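Local coordinates for ferritin (Pseudo-nitzschia multiseries, PDB 4IWK), which probably stores iron in a soluble form, oxidising ferrous iron with dioxygen and laying it down as ferric hydroxide inside a 24-subunit shell, at residues Met118-Leu121 with Asn122-Leu126; Glu80-Ser83 with Pro84-Trp88; Val142-Glu145 with Asn146-Pro149; Ile28-Gln32 with Asn33-Gly37; Phe56-Phe59 with Ala60-Asn64. All blocks are in the same frame, centred on the assembly; numbering follows the deposited sequence. Where two conformers were deposited one is given.

Contact 1 (Met118-Leu121 with Asn122-Leu126); sequences MAFL and NPFHL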
loop_
_atom_site.group_PDB
_atom_site.type_symbol
_atom_site.label_atom_id
_atom_site.label_comp_id
_atom_site.label_asym_id
_atom_site.label_seq_id
_atom_site.Cartn_x
_atom_site.Cartn_y
_atom_site.Cartn_z
ATOM N N MET A 118 41.301 20.122 25.580
ATOM C CA MET A 118 41.924 18.921 25.004
ATOM C C MET A 118 40.895 17.961 24.482
ATOM O O MET A 118 41.111 17.293 23.477
ATOM C CB MET A 118 42.750 18.170 26.080
ATOM C CG MET A 118 44.010 19.009 26.340
ATOM S SD MET A 118 45.171 18.136 27.463
ATOM C CE MET A 118 44.283 18.469 28.998
ATOM N N ALA A 119 39.773 17.816 25.194
ATOM C CA ALA A 119 38.708 16.919 24.709
ATOM C C ALA A 119 38.060 17.415 23.379
ATOM O O ALA A 119 37.806 16.649 22.444
ATOM C CB ALA A 119 37.596 16.806 25.760
ATOM N N PHE A 120 37.899 18.769 23.295
ATOM C CA PHE A 120 37.392 19.288 22.034
ATOM C C PHE A 120 38.301 18.972 20.840
ATOM O O PHE A 120 37.822 18.780 19.760
ATOM C CB PHE A 120 37.244 20.836 22.225
ATOM C CG PHE A 120 36.826 21.565 20.945
ATOM C CD1 PHE A 120 35.538 21.449 20.475
ATOM C CD2 PHE A 120 37.766 22.309 20.248
ATOM C CE1 PHE A 120 35.119 22.112 19.267
ATOM C CE2 PHE A 120 37.366 22.951 19.028
ATOM C CZ PHE A 120 36.060 22.836 18.560
ATOM N N LEU A 121 39.624 19.031 21.079
ATOM C CA LEU A 121 40.592 18.847 19.997
ATOM C C LEU A 121 40.671 17.395 19.524
ATOM O O LEU A 121 41.062 17.129 18.364
ATOM C CB LEU A 121 41.993 19.319 20.413
ATOM C CG LEU A 121 42.131 20.793 20.807
ATOM C CD1 LEU A 121 43.543 21.087 21.225
ATOM C CD2 LEU A 121 41.796 21.592 19.510
ATOM N N ASN A 122 40.314 16.432 20.369
ATOM C CA ASN A 122 40.551 15.033 19.968
ATOM C C ASN A 122 40.048 14.599 18.614
ATOM O O ASN A 122 40.813 14.003 17.817
ATOM C CB ASN A 122 40.073 14.100 21.137
ATOM C CG ASN A 122 41.025 14.074 22.256
ATOM O OD1 ASN A 122 40.581 13.725 23.392
ATOM N ND2 ASN A 122 42.199 14.498 22.096
ATOM N N PRO A 123 38.825 14.927 18.215
ATOM C CA PRO A 123 38.390 14.486 16.873
ATOM C C PRO A 123 39.120 15.207 15.784
ATOM O O PRO A 123 39.264 14.628 14.690
ATOM C CB PRO A 123 36.892 14.889 16.811
ATOM C CG PRO A 123 36.523 15.304 18.218
ATOM C CD PRO A 123 37.718 15.329 19.121
ATOM N N PHE A 124 39.625 16.398 16.054
ATOM C CA PHE A 124 40.461 17.062 15.032
ATOM C C PHE A 124 41.818 16.396 14.920
ATOM O O PHE A 124 42.392 16.285 13.800
ATOM C CB PHE A 124 40.690 18.562 15.418
ATOM C CG PHE A 124 39.364 19.387 15.361
ATOM C CD1 PHE A 124 38.940 19.913 14.127
ATOM C CD2 PHE A 124 38.539 19.522 16.457
ATOM C CE1 PHE A 124 37.703 20.596 14.054
ATOM C CE2 PHE A 124 37.343 20.223 16.425
ATOM C CZ PHE A 124 36.913 20.749 15.213
ATOM N N HIS A 125 42.372 15.914 16.066
ATOM C CA HIS A 125 43.635 15.188 15.913
ATOM C C HIS A 125 43.497 13.984 14.980
ATOM O O HIS A 125 44.378 13.722 14.113
ATOM C CB HIS A 125 44.120 14.722 17.337
ATOM C CG HIS A 125 44.560 15.859 18.189
ATOM N ND1 HIS A 125 44.167 16.031 19.517
ATOM C CD2 HIS A 125 45.314 16.926 17.870
ATOM C CE1 HIS A 125 44.755 17.140 19.992
ATOM N NE2 HIS A 125 45.410 17.704 18.991
ATOM N N LEU A 126 42.395 13.235 15.168
ATOM C CA LEU A 126 42.177 12.017 14.407
ATOM C C LEU A 126 41.795 12.339 12.979
ATOM O O LEU A 126 42.245 11.692 12.111
ATOM C CB LEU A 126 41.092 11.165 15.086
ATOM C CG LEU A 126 41.561 10.706 16.473
ATOM C CD1 LEU A 126 40.424 9.893 17.096
ATOM C CD2 LEU A 126 42.805 9.799 16.322
#

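Contact 2 (Glu80-Ser83 with Pro84-Trp88); sequences EWSS and PEDVW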
loop_
_atom_site.group_PDB
_atom_site.type_symbol
_atom_site.label_atom_id
_atom_site.label_comp_id
_atom_site.label_asym_id
_atom_site.label_seq_id
_atom_site.Cartn_x
_atom_site.Cartn_y
_atom_site.Cartn_z
ATOM N N GLU A 80 53.749 29.781 -8.298
ATOM C CA GLU A 80 54.815 28.877 -8.726
ATOM C C GLU A 80 54.302 27.495 -9.212
ATOM O O GLU A 80 55.051 26.721 -9.787
ATOM C CB GLU A 80 55.745 28.660 -7.561
ATOM C CG GLU A 80 56.315 29.975 -7.008
ATOM C CD GLU A 80 57.249 30.645 -7.986
ATOM O OE1 GLU A 80 57.127 31.873 -8.180
ATOM O OE2 GLU A 80 58.092 29.946 -8.608
ATOM N N TRP A 81 53.032 27.146 -8.986
ATOM C CA TRP A 81 52.620 25.823 -9.438
ATOM C C TRP A 81 52.626 25.645 -10.973
ATOM O O TRP A 81 52.105 26.495 -11.690
ATOM C CB TRP A 81 51.116 25.678 -9.057
ATOM C CG TRP A 81 50.906 25.479 -7.546
ATOM C CD1 TRP A 81 51.816 25.053 -6.635
ATOM C CD2 TRP A 81 49.696 25.803 -6.819
ATOM N NE1 TRP A 81 51.227 25.001 -5.361
ATOM C CE2 TRP A 81 49.929 25.470 -5.461
ATOM C CE3 TRP A 81 48.435 26.300 -7.197
ATOM C CZ2 TRP A 81 48.979 25.623 -4.467
ATOM C CZ3 TRP A 81 47.486 26.463 -6.202
ATOM C CH2 TRP A 81 47.729 26.100 -4.864
ATOM N N SER A 82 53.233 24.597 -11.447
ATOM C CA SER A 82 53.269 24.395 -12.903
ATOM C C SER A 82 52.744 22.969 -13.253
ATOM O O SER A 82 52.569 22.603 -14.433
ATOM C CB SER A 82 54.689 24.740 -13.431
ATOM O OG SER A 82 55.540 23.868 -12.800
ATOM N N SER A 83 52.415 22.146 -12.237
ATOM C CA SER A 83 51.823 20.875 -12.578
ATOM C C SER A 83 50.959 20.373 -11.433
ATOM O O SER A 83 51.037 20.977 -10.343
ATOM C CB SER A 83 52.937 19.832 -12.791
ATOM O OG SER A 83 53.608 19.635 -11.563
ATOM N N PRO A 84 50.087 19.361 -11.672
ATOM C CA PRO A 84 49.280 18.822 -10.517
ATOM C C PRO A 84 50.148 18.367 -9.391
ATOM O O PRO A 84 49.767 18.553 -8.204
ATOM C CB PRO A 84 48.446 17.675 -11.117
ATOM C CG PRO A 84 48.286 18.168 -12.581
ATOM C CD PRO A 84 49.623 18.800 -12.968
ATOM N N GLU A 85 51.281 17.749 -9.700
ATOM C CA GLU A 85 52.156 17.339 -8.571
ATOM C C GLU A 85 52.560 18.504 -7.628
ATOM O O GLU A 85 52.579 18.328 -6.367
ATOM C CB GLU A 85 53.439 16.718 -9.132
ATOM C CG GLU A 85 54.145 16.039 -7.965
ATOM C CD GLU A 85 55.459 15.411 -8.415
ATOM O OE1 GLU A 85 55.486 14.973 -9.578
ATOM O OE2 GLU A 85 56.404 15.334 -7.574
ATOM N N ASP A 86 52.842 19.691 -8.206
ATOM C CA ASP A 86 53.222 20.811 -7.393
ATOM C C ASP A 86 52.049 21.194 -6.484
ATOM O O ASP A 86 52.262 21.589 -5.321
ATOM C CB ASP A 86 53.513 22.045 -8.276
ATOM C CG ASP A 86 54.764 21.886 -9.162
ATOM O OD1 ASP A 86 55.661 21.079 -8.807
ATOM O OD2 ASP A 86 54.861 22.647 -10.163
ATOM N N VAL A 87 50.853 21.206 -7.038
ATOM C CA VAL A 87 49.694 21.643 -6.256
ATOM C C VAL A 87 49.470 20.617 -5.081
ATOM O O VAL A 87 49.343 21.027 -3.928
ATOM C CB VAL A 87 48.405 21.646 -7.092
ATOM C CG1 VAL A 87 47.269 22.272 -6.229
ATOM C CG2 VAL A 87 48.630 22.567 -8.326
ATOM N N TRP A 88 49.413 19.316 -5.406
ATOM C CA TRP A 88 49.199 18.335 -4.327
ATOM C C TRP A 88 50.279 18.370 -3.256
ATOM O O TRP A 88 50.025 18.186 -2.105
ATOM C CB TRP A 88 49.081 16.954 -4.951
ATOM C CG TRP A 88 47.716 16.770 -5.648
ATOM C CD1 TRP A 88 47.472 16.813 -6.969
ATOM C CD2 TRP A 88 46.450 16.559 -4.993
ATOM N NE1 TRP A 88 46.121 16.566 -7.206
ATOM C CE2 TRP A 88 45.483 16.473 -5.998
ATOM C CE3 TRP A 88 46.064 16.418 -3.626
ATOM C CZ2 TRP A 88 44.136 16.220 -5.722
ATOM C CZ3 TRP A 88 44.705 16.196 -3.347
ATOM C CH2 TRP A 88 43.772 16.101 -4.407
#

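Contact 3 (Val142-Glu145 with Asn146-Pro149); sequences VTDE and NRTP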
loop_
_atom_site.group_PDB
_atom_site.type_symbol
_atom_site.label_atom_id
_atom_site.label_comp_id
_atom_site.label_asym_id
_atom_site.label_seq_id
_atom_site.Cartn_x
_atom_site.Cartn_y
_atom_site.Cartn_z
ATOM N N VAL A 142 49.429 10.507 -8.056
ATOM C CA VAL A 142 49.724 11.553 -9.055
ATOM C C VAL A 142 51.125 11.475 -9.550
ATOM O O VAL A 142 51.378 11.587 -10.775
ATOM C CB VAL A 142 49.482 12.930 -8.421
ATOM C CG1 VAL A 142 50.056 14.069 -9.294
ATOM C CG2 VAL A 142 47.985 13.134 -8.228
ATOM N N THR A 143 52.059 11.332 -8.637
ATOM C CA THR A 143 53.436 11.284 -8.997
ATOM C C THR A 143 53.736 10.062 -9.864
ATOM O O THR A 143 54.454 10.226 -10.885
ATOM C CB THR A 143 54.341 11.344 -7.750
ATOM O OG1 THR A 143 54.087 12.616 -7.099
ATOM C CG2 THR A 143 55.805 11.247 -8.168
ATOM N N ASP A 144 53.144 8.893 -9.592
ATOM C CA ASP A 144 53.447 7.733 -10.415
ATOM C C ASP A 144 52.770 7.832 -11.816
ATOM O O ASP A 144 53.438 7.554 -12.857
ATOM C CB ASP A 144 52.883 6.514 -9.612
ATOM C CG ASP A 144 53.386 5.201 -10.077
ATOM O OD1 ASP A 144 54.378 5.164 -10.879
ATOM O OD2 ASP A 144 52.849 4.163 -9.584
ATOM N N GLU A 145 51.486 8.218 -11.827
ATOM C CA GLU A 145 50.737 8.293 -13.101
ATOM C C GLU A 145 51.374 9.310 -13.988
ATOM O O GLU A 145 51.348 9.185 -15.214
ATOM C CB GLU A 145 49.286 8.629 -12.841
ATOM C CG GLU A 145 48.666 7.478 -12.102
ATOM C CD GLU A 145 47.176 7.516 -12.183
ATOM O OE1 GLU A 145 46.642 8.074 -13.218
ATOM O OE2 GLU A 145 46.576 7.020 -11.184
ATOM N N ASN A 146 51.889 10.399 -13.414
ATOM C CA ASN A 146 52.435 11.449 -14.286
ATOM C C ASN A 146 53.756 11.078 -14.964
ATOM O O ASN A 146 54.312 11.916 -15.744
ATOM C CB ASN A 146 52.503 12.796 -13.542
ATOM C CG ASN A 146 52.494 13.970 -14.477
ATOM O OD1 ASN A 146 51.744 13.977 -15.458
ATOM N ND2 ASN A 146 53.278 15.023 -14.142
ATOM N N ARG A 147 54.276 9.864 -14.749
ATOM C CA ARG A 147 55.487 9.411 -15.461
ATOM C C ARG A 147 55.145 9.039 -16.912
ATOM O O ARG A 147 56.080 8.835 -17.720
ATOM C CB ARG A 147 56.097 8.205 -14.775
ATOM C CG ARG A 147 56.573 8.789 -13.420
ATOM C CD ARG A 147 57.326 7.868 -12.526
ATOM N NE ARG A 147 56.917 6.510 -12.421
ATOM C CZ ARG A 147 57.741 5.531 -12.838
ATOM N NH1 ARG A 147 58.894 5.860 -13.425
ATOM N NH2 ARG A 147 57.427 4.242 -12.721
ATOM N N THR A 148 53.842 8.885 -17.248
ATOM C CA THR A 148 53.553 8.577 -18.673
ATOM C C THR A 148 52.650 9.732 -19.174
ATOM O O THR A 148 51.626 10.084 -18.581
ATOM C CB THR A 148 52.832 7.212 -18.734
ATOM O OG1 THR A 148 53.830 6.195 -18.507
ATOM C CG2 THR A 148 52.251 6.987 -20.134
ATOM N N PRO A 149 53.023 10.338 -20.318
ATOM C CA PRO A 149 52.291 11.502 -20.829
ATOM C C PRO A 149 50.821 11.226 -21.025
ATOM O O PRO A 149 50.478 10.242 -21.596
ATOM C CB PRO A 149 52.933 11.697 -22.216
ATOM C CG PRO A 149 54.320 11.250 -21.975
ATOM C CD PRO A 149 54.248 10.066 -21.065
HETATM O O HOH W 1 55.182 3.048 -12.236
#

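Contact 4 (Ile28-Gln32 with Asn33-Gly37); sequences IWFDQ and NDWEG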
loop_
_atom_site.group_PDB
_atom_site.type_symbol
_atom_site.label_atom_id
_atom_site.label_comp_id
_atom_site.label_asym_id
_atom_site.label_seq_id
_atom_site.Cartn_x
_atom_site.Cartn_y
_atom_site.Cartn_z
ATOM N N ILE A 28 41.238 26.773 -8.276
ATOM C CA ILE A 28 41.307 27.718 -9.452
ATOM C C ILE A 28 42.396 27.238 -10.381
ATOM O O ILE A 28 42.180 27.139 -11.579
ATOM C CB ILE A 28 41.572 29.165 -8.927
ATOM C CG1 ILE A 28 40.333 29.689 -8.192
ATOM C CG2 ILE A 28 41.971 30.003 -10.128
ATOM C CD1 ILE A 28 40.678 30.958 -7.397
ATOM N N TRP A 29 43.587 26.867 -9.845
ATOM C CA TRP A 29 44.625 26.382 -10.707
ATOM C C TRP A 29 44.142 25.178 -11.483
ATOM O O TRP A 29 44.377 25.051 -12.695
ATOM C CB TRP A 29 45.920 26.063 -9.849
ATOM C CG TRP A 29 47.078 25.814 -10.783
ATOM C CD1 TRP A 29 48.015 26.758 -11.197
ATOM C CD2 TRP A 29 47.410 24.578 -11.433
ATOM N NE1 TRP A 29 48.902 26.158 -12.088
ATOM C CE2 TRP A 29 48.555 24.831 -12.261
ATOM C CE3 TRP A 29 46.814 23.307 -11.465
ATOM C CZ2 TRP A 29 49.172 23.785 -13.062
ATOM C CZ3 TRP A 29 47.390 22.271 -12.259
ATOM C CH2 TRP A 29 48.558 22.546 -13.096
ATOM N N PHE A 30 43.551 24.185 -10.783
ATOM C CA PHE A 30 43.100 22.985 -11.473
ATOM C C PHE A 30 42.056 23.344 -12.540
ATOM O O PHE A 30 42.143 22.799 -13.626
ATOM C CB PHE A 30 42.471 22.051 -10.445
ATOM C CG PHE A 30 43.526 21.282 -9.677
ATOM C CD1 PHE A 30 44.558 20.662 -10.366
ATOM C CD2 PHE A 30 43.483 21.194 -8.300
ATOM C CE1 PHE A 30 45.553 19.887 -9.698
ATOM C CE2 PHE A 30 44.462 20.418 -7.613
ATOM C CZ PHE A 30 45.512 19.785 -8.315
ATOM N N ASP A 31 41.102 24.231 -12.233
ATOM C CA ASP A 31 40.014 24.509 -13.214
ATOM C C ASP A 31 40.619 25.225 -14.387
ATOM O O ASP A 31 40.253 24.958 -15.531
ATOM C CB ASP A 31 38.930 25.387 -12.586
ATOM C CG ASP A 31 37.793 24.590 -12.025
ATOM O OD1 ASP A 31 37.470 23.474 -12.523
ATOM O OD2 ASP A 31 37.141 25.046 -11.043
ATOM N N GLN A 32 41.557 26.114 -14.127
ATOM C CA GLN A 32 42.182 26.844 -15.253
ATOM C C GLN A 32 42.947 25.909 -16.171
ATOM O O GLN A 32 43.242 26.233 -17.364
ATOM C CB GLN A 32 43.125 27.922 -14.725
ATOM C CG GLN A 32 42.444 29.109 -14.110
ATOM C CD GLN A 32 43.452 30.086 -13.495
ATOM O OE1 GLN A 32 44.691 29.769 -13.329
ATOM N NE2 GLN A 32 42.936 31.292 -13.077
ATOM N N ASN A 33 43.435 24.790 -15.627
ATOM C CA ASN A 33 44.213 23.903 -16.396
ATOM C C ASN A 33 43.436 22.621 -16.759
ATOM O O ASN A 33 44.048 21.636 -17.159
ATOM C CB ASN A 33 45.503 23.604 -15.654
ATOM C CG ASN A 33 46.409 24.802 -15.637
ATOM O OD1 ASN A 33 47.105 24.993 -16.642
ATOM N ND2 ASN A 33 46.393 25.667 -14.594
ATOM N N ASP A 34 42.130 22.701 -16.688
ATOM C CA ASP A 34 41.173 21.665 -17.123
ATOM C C ASP A 34 41.255 20.343 -16.378
ATOM O O ASP A 34 41.087 19.275 -16.982
ATOM C CB ASP A 34 41.275 21.502 -18.657
ATOM C CG ASP A 34 40.947 22.875 -19.335
ATOM O OD1 ASP A 34 39.913 23.485 -19.071
ATOM O OD2 ASP A 34 41.774 23.356 -20.091
ATOM N N TRP A 35 41.543 20.437 -15.074
ATOM C CA TRP A 35 41.516 19.277 -14.178
ATOM C C TRP A 35 40.278 19.448 -13.329
ATOM O O TRP A 35 40.418 19.744 -12.127
ATOM C CB TRP A 35 42.754 19.294 -13.273
ATOM C CG TRP A 35 44.048 19.160 -14.010
ATOM C CD1 TRP A 35 44.851 20.184 -14.526
ATOM C CD2 TRP A 35 44.665 17.913 -14.470
ATOM N NE1 TRP A 35 45.958 19.620 -15.200
ATOM C CE2 TRP A 35 45.839 18.255 -15.151
ATOM C CE3 TRP A 35 44.363 16.542 -14.266
ATOM C CZ2 TRP A 35 46.735 17.274 -15.698
ATOM C CZ3 TRP A 35 45.251 15.589 -14.832
ATOM C CH2 TRP A 35 46.390 15.981 -15.494
ATOM N N GLU A 36 39.088 19.249 -13.898
ATOM C CA GLU A 36 37.870 19.566 -13.185
ATOM C C GLU A 36 37.629 18.636 -11.997
ATOM O O GLU A 36 37.027 19.112 -11.012
ATOM C CB GLU A 36 36.613 19.717 -14.122
ATOM C CG GLU A 36 36.765 21.028 -14.945
ATOM C CD GLU A 36 37.445 20.711 -16.232
ATOM O OE1 GLU A 36 37.882 19.547 -16.381
ATOM O OE2 GLU A 36 37.441 21.573 -17.118
ATOM N N GLY A 37 38.118 17.375 -12.052
ATOM C CA GLY A 37 37.927 16.436 -10.945
ATOM C C GLY A 37 38.753 16.879 -9.704
ATOM O O GLY A 37 38.207 17.007 -8.590
HETATM O O HOH W 2 46.959 28.561 -14.511
HETATM O O HOH W 3 40.313 26.599 -18.813
#

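Contact 5 (Phe56-Phe59 with Ala60-Asn64); sequences FVDF and ANKRN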
loop_
_atom_site.group_PDB
_atom_site.type_symbol
_atom_site.label_atom_id
_atom_site.label_comp_id
_atom_site.label_asym_id
_atom_site.label_seq_id
_atom_site.Cartn_x
_atom_site.Cartn_y
_atom_site.Cartn_z
ATOM N N PHE A 56 35.709 25.878 15.585
ATOM C CA PHE A 56 36.593 26.527 16.622
ATOM C C PHE A 56 35.942 27.840 17.124
ATOM O O PHE A 56 35.932 28.104 18.330
ATOM C CB PHE A 56 38.014 26.810 16.096
ATOM C CG PHE A 56 38.916 25.600 16.190
ATOM C CD1 PHE A 56 38.796 24.533 15.338
ATOM C CD2 PHE A 56 39.759 25.498 17.306
ATOM C CE1 PHE A 56 39.583 23.358 15.519
ATOM C CE2 PHE A 56 40.504 24.362 17.490
ATOM C CZ PHE A 56 40.444 23.290 16.614
ATOM N N VAL A 57 35.340 28.664 16.245
ATOM C CA VAL A 57 34.736 29.941 16.700
ATOM C C VAL A 57 33.558 29.611 17.620
ATOM O O VAL A 57 33.453 30.265 18.704
ATOM C CB VAL A 57 34.167 30.712 15.484
ATOM C CG1 VAL A 57 33.266 31.866 15.998
ATOM C CG2 VAL A 57 35.350 31.243 14.673
ATOM N N ASP A 58 32.740 28.609 17.267
ATOM C CA ASP A 58 31.524 28.264 18.095
ATOM C C ASP A 58 32.008 27.805 19.491
ATOM O O ASP A 58 31.496 28.285 20.479
ATOM C CB ASP A 58 30.764 27.127 17.398
ATOM C CG ASP A 58 29.482 26.789 18.129
ATOM O OD1 ASP A 58 28.808 27.684 18.659
ATOM O OD2 ASP A 58 29.227 25.615 18.250
ATOM N N PHE A 59 33.042 26.924 19.528
ATOM C CA PHE A 59 33.478 26.463 20.882
ATOM C C PHE A 59 34.093 27.619 21.639
ATOM O O PHE A 59 33.811 27.800 22.858
ATOM C CB PHE A 59 34.543 25.346 20.734
ATOM C CG PHE A 59 35.026 24.851 22.035
ATOM C CD1 PHE A 59 34.314 23.856 22.701
ATOM C CD2 PHE A 59 36.169 25.397 22.575
ATOM C CE1 PHE A 59 34.777 23.392 23.932
ATOM C CE2 PHE A 59 36.670 24.925 23.824
ATOM C CZ PHE A 59 35.930 23.905 24.489
ATOM N N ALA A 60 34.858 28.477 20.985
ATOM C CA ALA A 60 35.479 29.639 21.694
ATOM C C ALA A 60 34.403 30.524 22.273
ATOM O O ALA A 60 34.495 30.955 23.452
ATOM C CB ALA A 60 36.408 30.461 20.790
ATOM N N ASN A 61 33.325 30.784 21.500
ATOM C CA ASN A 61 32.219 31.615 22.008
ATOM C C ASN A 61 31.643 31.001 23.276
ATOM O O ASN A 61 31.425 31.695 24.279
ATOM C CB ASN A 61 31.048 31.773 20.968
ATOM C CG ASN A 61 31.451 32.657 19.719
ATOM O OD1 ASN A 61 32.461 33.384 19.744
ATOM N ND2 ASN A 61 30.739 32.464 18.616
ATOM N N LYS A 62 31.412 29.686 23.238
ATOM C CA LYS A 62 30.762 28.983 24.382
ATOM C C LYS A 62 31.714 28.996 25.549
ATOM O O LYS A 62 31.200 29.110 26.711
ATOM C CB LYS A 62 30.437 27.518 23.986
ATOM C CG LYS A 62 29.252 27.479 23.024
ATOM C CD LYS A 62 28.757 26.110 22.636
ATOM C CE LYS A 62 29.796 25.231 22.035
ATOM N NZ LYS A 62 29.013 23.971 21.720
ATOM N N ARG A 63 33.043 28.912 25.326
ATOM C CA ARG A 63 33.998 28.801 26.435
ATOM C C ARG A 63 34.517 30.167 26.878
ATOM O O ARG A 63 35.505 30.248 27.573
ATOM C CB ARG A 63 35.120 27.807 26.037
ATOM C CG ARG A 63 35.242 26.641 27.108
ATOM C CD ARG A 63 35.639 27.147 28.486
ATOM N NE ARG A 63 36.984 27.616 28.332
ATOM C CZ ARG A 63 38.052 26.831 28.364
ATOM N NH1 ARG A 63 37.825 25.589 28.752
ATOM N NH2 ARG A 63 39.314 27.356 28.119
ATOM N N ASN A 64 33.920 31.247 26.344
ATOM C CA ASN A 64 34.422 32.595 26.653
ATOM C C ASN A 64 35.847 32.815 26.291
ATOM O O ASN A 64 36.589 33.556 26.952
ATOM C CB ASN A 64 34.041 33.039 28.121
ATOM C CG ASN A 64 32.604 32.769 28.418
ATOM O OD1 ASN A 64 32.315 31.876 29.272
ATOM N ND2 ASN A 64 31.686 33.331 27.655
HETATM O O HOH W 4 28.742 30.269 19.395
HETATM O O HOH W 5 27.406 24.256 19.363
#

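Contact 1 (Met118-Leu121 with Asn122-Leu126)
One face of the F120 ring is met by the CE2 corner of F124, which stands 3.6 Å above the ring plane and toward its rim. The two rings meet obliquely, planes 46° apart, while the F124 ring turns its edge to the carbonyl oxygens of F120 and L121. The H125 imidazole has L121 O over one of its faces. F120 can lean along the helix to F124 because its CG lies anti to the backbone N (chi1 175°). The backbone is less regular: P123 has no N-H to give, F124 N makes only a weak bond back to L121 O, and N122 N reaches A119 O at 3.3 Å. Regular bonding resumes with H125 N to L121 O, 2.9 Å. N122 lays its amide beside M118 O and packs on A119 of one neighbouring subunit and on N122 of another; a glycine in its place would probably open a gap at this junction. On the inner side, the F124 side chain lies about 4 Å from that of H52, an iron ligand. This is a proline-kinked helix of the ferritin four-helix bundle, with aromatic residues beside the ferroxidase site.

Contact 2 (Glu80-Ser83 with Pro84-Trp88)
Polar bonds join S82 and S83 to the first turn of helix 84-111. S82 N points well at D86 OD2, 2.8 Å away with an N-H...O angle of 161°, and uses the lone pair anti to the other carboxylate oxygen. S83 N adds a weak bond to the same oxygen. In return, D86 N reaches S83 OG weakly at 3.4 Å. This reciprocal pair is a capping box, with S83 as N-cap; its OG sits between the backbone N and the carbonyl carbon (chi1 65°), which turns it to the open end of the helix. V87 N also bonds weakly to S83 O. The apolar part is the W81 indole, lying against V87: CG2 rests over one face, 3.7 Å from CD2, and V87 CA makes a CH-pi contact with the five-membered ring. W81 NE1 is taken up by S90 OG. Two backbone N-H groups, one strongly and one weakly, thus hold D86 OD2, and the helix start nearby would probably favour the charged carboxylate.

Contact 3 (Val142-Glu145 with Asn146-Pro149)
D144 carries its CG anti to the backbone N (chi1 -165°), and R147 bends at chi3 (-39°), which brings the carboxylate and guanidinium together at the C-terminal end of helix 115-145. The planes of the two groups are nearly the same, and D144 OD1 lies at the guanidinium edge, 3.3 Å from R147 NE, in a salt bridge. A water closes the loop, donating a hydrogen bond to D144 OD1 and accepting one from R147 NH2, 2.6 Å away. The other carboxylate oxygen, OD2, pairs with R153 of a neighbouring subunit. Beneath the side chains the helix finishes with N146 N to V142 O, 2.9 Å, and R147 N to D144 O, 3.1 Å. A type I turn from E145 to T148 follows, held by the nearly straight bond of T148 N to E145 O, 3.2 Å. T148 OG1 bonds to P149 O of that same neighbour. D144 therefore faces two arginines, one from each subunit, which would probably hold it ionised and tie the turn to the subunit interface.

Contact 4 (Ile28-Gln32 with Asn33-Gly37)
The amide nitrogen of N33 hangs over the indole of W29, 3.3 Å above the plane and over its centre, while bonding to the carbonyl of the same residue. That bond, N33 ND2 to W29 O, is 2.8 Å long with an N-H...O angle of 163°, and the acceptor lies close to the amide plane. N33 CG lies anti to its own carbonyl carbon (chi1 -71°), which folds the amide back over the last helical turn; its CB makes a CH-pi contact with the six-membered ring. A water joins ND2 to Q32 OE1. The helix ends in a Schellman motif, with D34 at positive phi: W35 N bonds to F30 O at 2.8 Å and D34 N to D31 O at 3.2 Å. F30 turns its edge to the face of W35, and F30 CD1 comes within 3.7 Å of W35 CB. In D31 and E36, metal ligands in structures of this protein, D31 OD1 touches E36 CG at 3.5 Å while the carboxylates stay apart; E36 forms a salt bridge to K141 and a hydrogen bond to S137 of a neighbouring subunit. W29, F30 and W35 form an aromatic cluster between helix 3-32 and helix 36-62, covered by P84 and V87 of helix 84-111 and by helix 151-158.

Contact 5 (Phe56-Phe59 with Ala60-Asn64)
This is a helical turn-to-turn contact at the C-terminal end of helix 36-62, one of the long helices of the ferritin bundle. Bonds four residues apart run through it: A60 N to F56 O, 2.9 Å, N61 N to V57 O, 2.8 Å, K62 N to D58 O and R63 N to F59 O, 2.8 Å. The helix then ends in a Schellman motif: N64, at positive phi, gives its N-H to N61 O, and I65 N reaches A60 O. On the outer side D58 and K62 form a long salt bridge, OD2 to NZ 3.8 Å, spanned by a water; K62 NZ also bonds to N130 OD1 of a neighbouring subunit. On the inner side F59, its CG anti to the backbone N (chi1 180°), stacks its ring on F120 of helix 115-145, runs alongside R63 and sets CZ 3.8 Å from R63 CG. Cut back to an alanine, F59 would probably leave F120 without that stack and the R63 chain without its apolar neighbour. R63 NH2 is held by D114 in a salt bridge.

Overall arrangement
Contacts 1 and 5 lie at one end of the bundle, with centres about 15 Å apart, and share an aromatic group in which F56 and F59 meet F120 and F124; F56 and F124 both border the iron-binding residues E16 and H52. Contact 5 is buried, the others partly so, and salt bridges and waters keep to the more exposed places. Contacts 2, 3 and 4 gather at the far end, contact 2 touching both others. Helix-end motifs mark contacts 2 to 5: a capping box, a type I turn and two Schellman motifs; contact 1 alone lies within a helix, at a proline kink. Contacts 1 and 3 share helix 115-145, contacts 4 and 5 helix 36-62. Contact 2 alone touches no other subunit.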